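Local coordinates for transcriptional regulator, SorC family (Enterococcus faecalis, PDB 2O0M), which probably acts as a transcriptional regulator that binds DNA and responds to a carbohydrate ligand through its putative sugar-binding domain, at residues Asn144-Met149 with Arg169-Val174; Gln96-Met101 with Cys110-Gly115. All blocks are in the same frame, centred on the assembly; numbering follows the deposited sequence.

Contact 1: residues Asn144-Met149 with Arg169-Val174; sequences NTIAVM and RHNLFV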
ATOM      1  N   ASN A 144     -12.459   5.616  12.229  1.00 14.85           N
ATOM      2  CA  ASN A 144     -11.521   5.695  11.113  1.00 14.13           C
ATOM      3  C   ASN A 144     -11.644   4.474  10.227  1.00 12.69           C
ATOM      4  O   ASN A 144     -11.879   3.374  10.722  1.00 12.72           O
ATOM      5  CB  ASN A 144     -10.094   5.766  11.647  1.00 12.85           C
ATOM      6  CG  ASN A 144      -9.887   6.922  12.601  1.00 13.80           C
ATOM      7  OD1 ASN A 144      -9.490   6.738  13.769  1.00 15.25           O
ATOM      8  ND2 ASN A 144     -10.162   8.117  12.121  1.00 12.84           N
ATOM      9  N   THR A 145     -11.502   4.684   8.920  1.00 11.94           N
ATOM     10  CA  THR A 145     -11.434   3.592   7.957  1.00 11.77           C
ATOM     11  C   THR A 145     -10.075   3.663   7.250  1.00 11.68           C
ATOM     12  O   THR A 145      -9.736   4.672   6.628  1.00 10.73           O
ATOM     13  CB  THR A 145     -12.595   3.647   6.968  1.00 12.51           C
ATOM     14  OG1 THR A 145     -13.831   3.527   7.688  1.00 14.28           O
ATOM     15  CG2 THR A 145     -12.488   2.536   5.919  1.00 12.50           C
ATOM     16  N   ILE A 146      -9.304   2.589   7.407  1.00 11.09           N
ATOM     17  CA  ILE A 146      -7.963   2.469   6.857  1.00 10.97           C
ATOM     18  C   ILE A 146      -7.978   1.450   5.725  1.00 10.62           C
ATOM     19  O   ILE A 146      -8.215   0.261   5.951  1.00 11.08           O
ATOM     20  CB  ILE A 146      -6.946   2.021   7.916  1.00 11.18           C
ATOM     21  CG1 ILE A 146      -6.938   2.981   9.104  1.00 12.65           C
ATOM     22  CG2 ILE A 146      -5.548   1.921   7.316  1.00 11.32           C
ATOM     23  CD1 ILE A 146      -7.811   2.552  10.255  1.00 14.84           C
ATOM     24  N   ALA A 147      -7.730   1.931   4.512  1.00  9.99           N
ATOM     25  CA  ALA A 147      -7.708   1.096   3.323  1.00  9.67           C
ATOM     26  C   ALA A 147      -6.276   0.661   3.060  1.00  9.46           C
ATOM     27  O   ALA A 147      -5.362   1.484   3.014  1.00  9.68           O
ATOM     28  CB  ALA A 147      -8.254   1.835   2.153  1.00 10.60           C
ATOM     29  N   VAL A 148      -6.077  -0.638   2.884  1.00  8.92           N
ATOM     30  CA  VAL A 148      -4.729  -1.170   2.783  1.00  9.19           C
ATOM     31  C   VAL A 148      -4.520  -2.011   1.528  1.00  9.30           C
ATOM     32  O   VAL A 148      -5.443  -2.656   1.026  1.00  9.78           O
ATOM     33  CB  VAL A 148      -4.357  -2.008   4.008  1.00  9.50           C
ATOM     34  CG1 VAL A 148      -4.441  -1.172   5.284  1.00 10.48           C
ATOM     35  CG2 VAL A 148      -5.241  -3.227   4.124  1.00  9.40           C
HETATM   36  N   MSE A 149      -3.295  -1.963   1.013  1.00  9.04           N
HETATM   37  CA  MSE A 149      -2.835  -2.913   0.026  1.00  9.25           C
HETATM   38  C   MSE A 149      -2.102  -4.084   0.674  1.00  9.50           C
HETATM   39  O   MSE A 149      -1.716  -4.032   1.839  1.00  9.48           O
HETATM   40  CB  MSE A 149      -1.955  -2.236  -1.025  1.00  9.37           C
HETATM   41  CG  MSE A 149      -2.705  -1.253  -1.888  1.00 10.55           C
HETATM   42 SE   MSE A 149      -4.081  -2.031  -3.046  1.00 17.78          SE
HETATM   43  CE  MSE A 149      -2.967  -3.047  -4.165  1.00 12.79           C
ATOM     44  N   ARG A 169     -11.379   5.813  20.025  1.00 18.85           N
ATOM     45  CA  ARG A 169     -10.891   5.632  18.649  1.00 18.31           C
ATOM     46  C   ARG A 169     -11.147   4.214  18.156  1.00 17.48           C
ATOM     47  O   ARG A 169     -10.595   3.249  18.702  1.00 17.05           O
ATOM     48  CB  ARG A 169      -9.396   5.945  18.530  1.00 17.85           C
ATOM     49  CG  ARG A 169      -8.920   5.921  17.056  1.00 17.75           C
ATOM     50  CD  ARG A 169      -7.513   6.441  16.911  1.00 16.86           C
ATOM     51  NE  ARG A 169      -6.557   5.612  17.643  1.00 15.08           N
ATOM     52  CZ  ARG A 169      -5.306   5.964  17.914  1.00 13.97           C
ATOM     53  NH1 ARG A 169      -4.844   7.144  17.519  1.00 14.08           N
ATOM     54  NH2 ARG A 169      -4.510   5.154  18.603  1.00 16.38           N
ATOM     55  N   HIS A 170     -11.977   4.107  17.122  1.00 16.92           N
ATOM     56  CA  HIS A 170     -12.347   2.814  16.568  1.00 17.05           C
ATOM     57  C   HIS A 170     -11.901   2.736  15.126  1.00 15.76           C
ATOM     58  O   HIS A 170     -12.411   3.464  14.276  1.00 15.52           O
ATOM     59  CB  HIS A 170     -13.846   2.588  16.677  1.00 18.23           C
ATOM     60  CG  HIS A 170     -14.369   2.797  18.059  1.00 20.40           C
ATOM     61  ND1 HIS A 170     -15.524   3.502  18.324  1.00 24.21           N
ATOM     62  CD2 HIS A 170     -13.863   2.437  19.263  1.00 22.66           C
ATOM     63  CE1 HIS A 170     -15.721   3.542  19.630  1.00 23.84           C
ATOM     64  NE2 HIS A 170     -14.729   2.901  20.222  1.00 24.03           N
ATOM     65  N   ASN A 171     -10.970   1.823  14.856  1.00 14.46           N
ATOM     66  CA  ASN A 171     -10.396   1.677  13.516  1.00 13.92           C
ATOM     67  C   ASN A 171     -10.929   0.462  12.777  1.00 13.78           C
ATOM     68  O   ASN A 171     -10.948  -0.644  13.322  1.00 13.96           O
ATOM     69  CB  ASN A 171      -8.877   1.570  13.620  1.00 13.68           C
ATOM     70  CG  ASN A 171      -8.256   2.727  14.375  1.00 13.41           C
ATOM     71  OD1 ASN A 171      -7.430   2.525  15.278  1.00 16.23           O
ATOM     72  ND2 ASN A 171      -8.642   3.945  14.014  1.00 10.79           N
ATOM     73  N   LEU A 172     -11.347   0.682  11.530  1.00 13.61           N
ATOM     74  CA  LEU A 172     -11.798  -0.370  10.630  1.00 13.20           C
ATOM     75  C   LEU A 172     -10.810  -0.489   9.457  1.00 12.59           C
ATOM     76  O   LEU A 172     -10.504   0.511   8.795  1.00 12.81           O
ATOM     77  CB  LEU A 172     -13.182  -0.036  10.090  1.00 13.69           C
ATOM     78  CG  LEU A 172     -13.812  -1.021   9.119  1.00 14.14           C
ATOM     79  CD1 LEU A 172     -14.187  -2.299   9.833  1.00 16.01           C
ATOM     80  CD2 LEU A 172     -15.006  -0.402   8.432  1.00 15.70           C
ATOM     81  N   PHE A 173     -10.347  -1.706   9.195  1.00 11.75           N
ATOM     82  CA  PHE A 173      -9.422  -1.973   8.097  1.00 11.85           C
ATOM     83  C   PHE A 173     -10.149  -2.664   6.950  1.00 11.37           C
ATOM     84  O   PHE A 173     -10.900  -3.625   7.159  1.00 11.52           O
ATOM     85  CB  PHE A 173      -8.217  -2.811   8.557  1.00 12.04           C
ATOM     86  CG  PHE A 173      -7.393  -2.149   9.619  1.00 11.50           C
ATOM     87  CD1 PHE A 173      -6.255  -1.420   9.294  1.00 11.86           C
ATOM     88  CD2 PHE A 173      -7.796  -2.200  10.955  1.00 11.11           C
ATOM     89  CE1 PHE A 173      -5.490  -0.806  10.293  1.00 14.08           C
ATOM     90  CE2 PHE A 173      -7.041  -1.575  11.964  1.00 12.56           C
ATOM     91  CZ  PHE A 173      -5.895  -0.863  11.617  1.00 13.22           C
ATOM     92  N   VAL A 174      -9.932  -2.153   5.745  1.00 10.32           N
ATOM     93  CA  VAL A 174     -10.511  -2.707   4.550  1.00 10.62           C
ATOM     94  C   VAL A 174      -9.444  -2.744   3.462  1.00 10.26           C
ATOM     95  O   VAL A 174      -8.501  -1.945   3.479  1.00  9.67           O
ATOM     96  CB  VAL A 174     -11.696  -1.847   4.060  1.00 10.91           C
ATOM     97  CG1 VAL A 174     -12.822  -1.882   5.072  1.00 11.91           C
ATOM     98  CG2 VAL A 174     -11.268  -0.398   3.790  1.00 11.29           C
TER

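Contact 2: residues Gln96-Met101 with Cys110-Gly115; sequences QIEKEM and CIVVAG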
ATOM      1  N   GLN A  96      19.030  13.786   9.531  1.00 29.35           N
ATOM      2  CA  GLN A  96      19.619  14.396   8.341  1.00 28.60           C
ATOM      3  C   GLN A  96      19.159  13.677   7.071  1.00 27.38           C
ATOM      4  O   GLN A  96      18.697  14.308   6.121  1.00 26.92           O
ATOM      5  CB  GLN A  96      21.148  14.347   8.435  1.00 28.88           C
ATOM      6  CG  GLN A  96      21.844  15.555   7.858  1.00 30.83           C
ATOM      7  CD  GLN A  96      21.663  15.682   6.369  1.00 32.34           C
ATOM      8  OE1 GLN A  96      21.295  16.746   5.862  1.00 32.88           O
ATOM      9  NE2 GLN A  96      21.916  14.595   5.653  1.00 34.69           N
ATOM     10  N   ILE A  97      19.286  12.353   7.067  1.00 25.96           N
ATOM     11  CA  ILE A  97      18.883  11.548   5.910  1.00 24.87           C
ATOM     12  C   ILE A  97      17.367  11.637   5.678  1.00 23.19           C
ATOM     13  O   ILE A  97      16.912  11.683   4.535  1.00 21.82           O
ATOM     14  CB  ILE A  97      19.374  10.065   6.023  1.00 24.91           C
ATOM     15  CG1 ILE A  97      19.172   9.319   4.703  1.00 25.56           C
ATOM     16  CG2 ILE A  97      18.709   9.328   7.180  1.00 25.39           C
ATOM     17  CD1 ILE A  97      19.883   7.973   4.642  1.00 25.69           C
ATOM     18  N   GLU A  98      16.600  11.685   6.765  1.00 21.75           N
ATOM     19  CA  GLU A  98      15.140  11.849   6.680  1.00 21.58           C
ATOM     20  C   GLU A  98      14.769  13.187   6.046  1.00 21.39           C
ATOM     21  O   GLU A  98      13.873  13.257   5.203  1.00 20.06           O
ATOM     22  CB  GLU A  98      14.503  11.720   8.064  1.00 21.00           C
ATOM     23  CG  GLU A  98      14.516  10.279   8.578  1.00 20.46           C
ATOM     24  CD  GLU A  98      14.022  10.126  10.001  1.00 20.04           C
ATOM     25  OE1 GLU A  98      13.953  11.128  10.736  1.00 20.47           O
ATOM     26  OE2 GLU A  98      13.696   8.980  10.381  1.00 16.09           O
ATOM     27  N   LYS A  99      15.464  14.247   6.454  1.00 21.80           N
ATOM     28  CA  LYS A  99      15.265  15.574   5.858  1.00 21.87           C
ATOM     29  C   LYS A  99      15.556  15.557   4.368  1.00 20.60           C
ATOM     30  O   LYS A  99      14.787  16.088   3.569  1.00 20.65           O
ATOM     31  CB  LYS A  99      16.173  16.605   6.529  1.00 22.50           C
ATOM     32  CG  LYS A  99      16.204  17.974   5.833  1.00 23.32           C
ATOM     33  CD  LYS A  99      17.266  18.865   6.467  1.00 23.71           C
ATOM     34  CE  LYS A  99      17.559  20.104   5.616  1.00 25.15           C
ATOM     35  NZ  LYS A  99      18.775  20.841   6.092  1.00 26.67           N
ATOM     36  N   GLU A 100      16.681  14.957   3.998  1.00 19.50           N
ATOM     37  CA  GLU A 100      17.076  14.902   2.601  1.00 19.07           C
ATOM     38  C   GLU A 100      16.026  14.137   1.787  1.00 17.96           C
ATOM     39  O   GLU A 100      15.691  14.524   0.669  1.00 17.32           O
ATOM     40  CB  GLU A 100      18.468  14.276   2.449  1.00 19.33           C
ATOM     41  CG  GLU A 100      19.606  15.191   2.947  1.00 21.23           C
ATOM     42  CD  GLU A 100      21.006  14.651   2.668  1.00 21.84           C
ATOM     43  OE1 GLU A 100      21.172  13.803   1.762  1.00 24.86           O
ATOM     44  OE2 GLU A 100      21.957  15.102   3.349  1.00 26.02           O
HETATM   45  N   MSE A 101      15.485  13.067   2.360  1.00 17.20           N
HETATM   46  CA  MSE A 101      14.451  12.285   1.662  1.00 17.06           C
HETATM   47  C   MSE A 101      13.154  13.068   1.481  1.00 16.70           C
HETATM   48  O   MSE A 101      12.589  13.072   0.393  1.00 16.01           O
HETATM   49  CB  MSE A 101      14.167  10.960   2.388  1.00 16.95           C
HETATM   50  CG  MSE A 101      15.271   9.924   2.237  1.00 16.44           C
HETATM   51 SE   MSE A 101      15.356   9.175   0.439  1.00 20.77          SE
HETATM   52  CE  MSE A 101      13.822   8.042   0.572  1.00 17.50           C
ATOM     53  N   CYS A 110       9.451  11.648   6.084  1.00 16.58           N
ATOM     54  CA  CYS A 110      10.063  10.379   5.761  1.00 16.28           C
ATOM     55  C   CYS A 110      10.684   9.858   7.049  1.00 16.52           C
ATOM     56  O   CYS A 110      11.369  10.603   7.755  1.00 16.92           O
ATOM     57  CB  CYS A 110      11.114  10.523   4.660  1.00 16.04           C
ATOM     58  SG  CYS A 110      11.920   8.961   4.257  1.00 16.11           S
ATOM     59  N   ILE A 111      10.392   8.603   7.374  1.00 16.03           N
ATOM     60  CA  ILE A 111      11.020   7.911   8.495  1.00 16.53           C
ATOM     61  C   ILE A 111      11.974   6.883   7.909  1.00 15.91           C
ATOM     62  O   ILE A 111      11.562   6.032   7.134  1.00 15.21           O
ATOM     63  CB  ILE A 111       9.985   7.218   9.398  1.00 16.61           C
ATOM     64  CG1 ILE A 111       9.054   8.269  10.001  1.00 18.88           C
ATOM     65  CG2 ILE A 111      10.688   6.438  10.515  1.00 16.29           C
ATOM     66  CD1 ILE A 111       7.760   7.723  10.556  1.00 18.81           C
ATOM     67  N   VAL A 112      13.250   6.980   8.274  1.00 15.51           N
ATOM     68  CA  VAL A 112      14.275   6.073   7.769  1.00 15.83           C
ATOM     69  C   VAL A 112      14.720   5.145   8.905  1.00 15.96           C
ATOM     70  O   VAL A 112      15.348   5.580   9.878  1.00 15.72           O
ATOM     71  CB  VAL A 112      15.502   6.832   7.213  1.00 15.54           C
ATOM     72  CG1 VAL A 112      16.576   5.855   6.771  1.00 15.80           C
ATOM     73  CG2 VAL A 112      15.107   7.738   6.054  1.00 14.37           C
ATOM     74  N   VAL A 113      14.368   3.871   8.780  1.00 15.61           N
ATOM     75  CA  VAL A 113      14.699   2.863   9.777  1.00 16.08           C
ATOM     76  C   VAL A 113      16.114   2.344   9.538  1.00 16.17           C
ATOM     77  O   VAL A 113      16.537   2.169   8.391  1.00 14.69           O
ATOM     78  CB  VAL A 113      13.678   1.700   9.723  1.00 16.21           C
ATOM     79  CG1 VAL A 113      14.078   0.552  10.651  1.00 17.54           C
ATOM     80  CG2 VAL A 113      12.284   2.222  10.073  1.00 15.87           C
ATOM     81  N   ALA A 114      16.830   2.082  10.632  1.00 16.43           N
ATOM     82  CA  ALA A 114      18.192   1.597  10.538  1.00 16.98           C
ATOM     83  C   ALA A 114      18.206   0.270   9.804  1.00 16.48           C
ATOM     84  O   ALA A 114      17.382  -0.599  10.073  1.00 15.65           O
ATOM     85  CB  ALA A 114      18.815   1.436  11.931  1.00 17.35           C
ATOM     86  N   GLY A 115      19.152   0.128   8.881  1.00 16.15           N
ATOM     87  CA  GLY A 115      19.429  -1.152   8.263  1.00 15.97           C
ATOM     88  C   GLY A 115      18.929  -1.297   6.841  1.00 15.23           C
ATOM     89  O   GLY A 115      18.608  -0.316   6.167  1.00 14.83           O
TER

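Contact 1: residues Asn144-Met149 with Arg169-Val174
Ile-146 and Phe-173, paired across two parallel strands, lie side by side and project from the same side of the sheet. Followed outward from the backbone, the isoleucine CB rests 3.8 Å from Phe-173 CD1, and CG2 approaches the rim atoms CD1 and CE1 from the same side of the ring as the CD1 methyl. CG1 is anti to the carbonyl carbon (chi1 -57°), and beyond it CD1 sits over the ring face, 4.2 Å from the ring centroid and offset toward the rim, a CH-pi contact. The same methyl also reaches Asn-171 CB at 3.7 Å, while Val-148 CG1 approaches the ring at its edge. Strands 142-148 and 169-175, joined through helix 152-159, form a beta-alpha-beta unit of the putative sugar-binding domain, whose central strands run parallel, consistent with a Rossmann-like family. Five backbone bonds hold the pair. The central one, from Ile-146 N to Leu-172 O, is 2.8 Å and nearly straight at 173°; Val-148 N to Val-174 O is the last of the five, and pairing continues from Val-148 to Ala-176. On the opposite side, the Thr-145 and Val-174 side chains cross at a slant, their CG2 methyls 3.8 Å apart, and Ala-147 CB lies 4.1 Å from the same valine methyl. Helix 188-199 packs on Phe-173 and Val-148 through Met-195 and Ile-191, helix 224-234 on Leu-172 and Val-174 through Leu-232 and Ile-233.

Contact 2: residues Gln96-Met101 with Cys110-Gly115
Glu-98 reaches from the helix to the strand and lays its side chain across the backbone of Cys-110 to Val-112. With CG anti to the carbonyl carbon (chi1 -72°) and the chain extended beyond it, the carboxylate arrives where OE2 accepts a hydrogen bond from Val-112 N at 2.9 Å and 168°, through its anti lone pair. The aliphatic part of the same residue packs against the strand: CG sits 3.6 Å from Val-112 CG2. It also lies 3.3 Å from Cys-110 O, a carbonyl buried here without a polar partner in the model. Val-112 is one of two bumps on the strand side, fitting between Glu-98 CG and Ile-97 CG2; the latter is 4.1 Å from Val-112 CB, and the isoleucine and valine side chains cross at about a right angle. One turn further along the helix, Met-101, a selenomethionine, meets the other strand residue that points toward the helix, its CB pressing on Cys-110 SG at 3.5 Å. The second carboxylate oxygen, Glu-98 OE1, forms a salt bridge with Arg-109 NH2, so that with the Val-112 bond each carboxylate oxygen has a partner. Strand 109-113 pairs in parallel with strand 328-332; helix 333-339 packs against Ile-97 and Met-101 through Ala-336, while helix 122-138 meets Ile-111 and Val-113, whose CB atoms point away from helix 96-105.

How the contacts relate
Contact 2 comes first along the chain and closes before contact 1 opens, so the two lie in series, with helix 122-138 between strands 109-113 and 142-148. Their centres are 26 Å apart and their nearest atoms about 14 Å, without touching. Both reach one mixed sheet: strand 109-113 connects to strand 142-148 of contact 1 through strands 328-332, 302-306 and 238-245, in parallel at every step. Contact 1 thus joins two strands within the sheet, whereas contact 2 packs the first modelled helix against a strand of it. All four segments fall in the putative sugar-binding domain, and the two contacts illustrate strand-to-strand and helix-to-strand assembly of one fold.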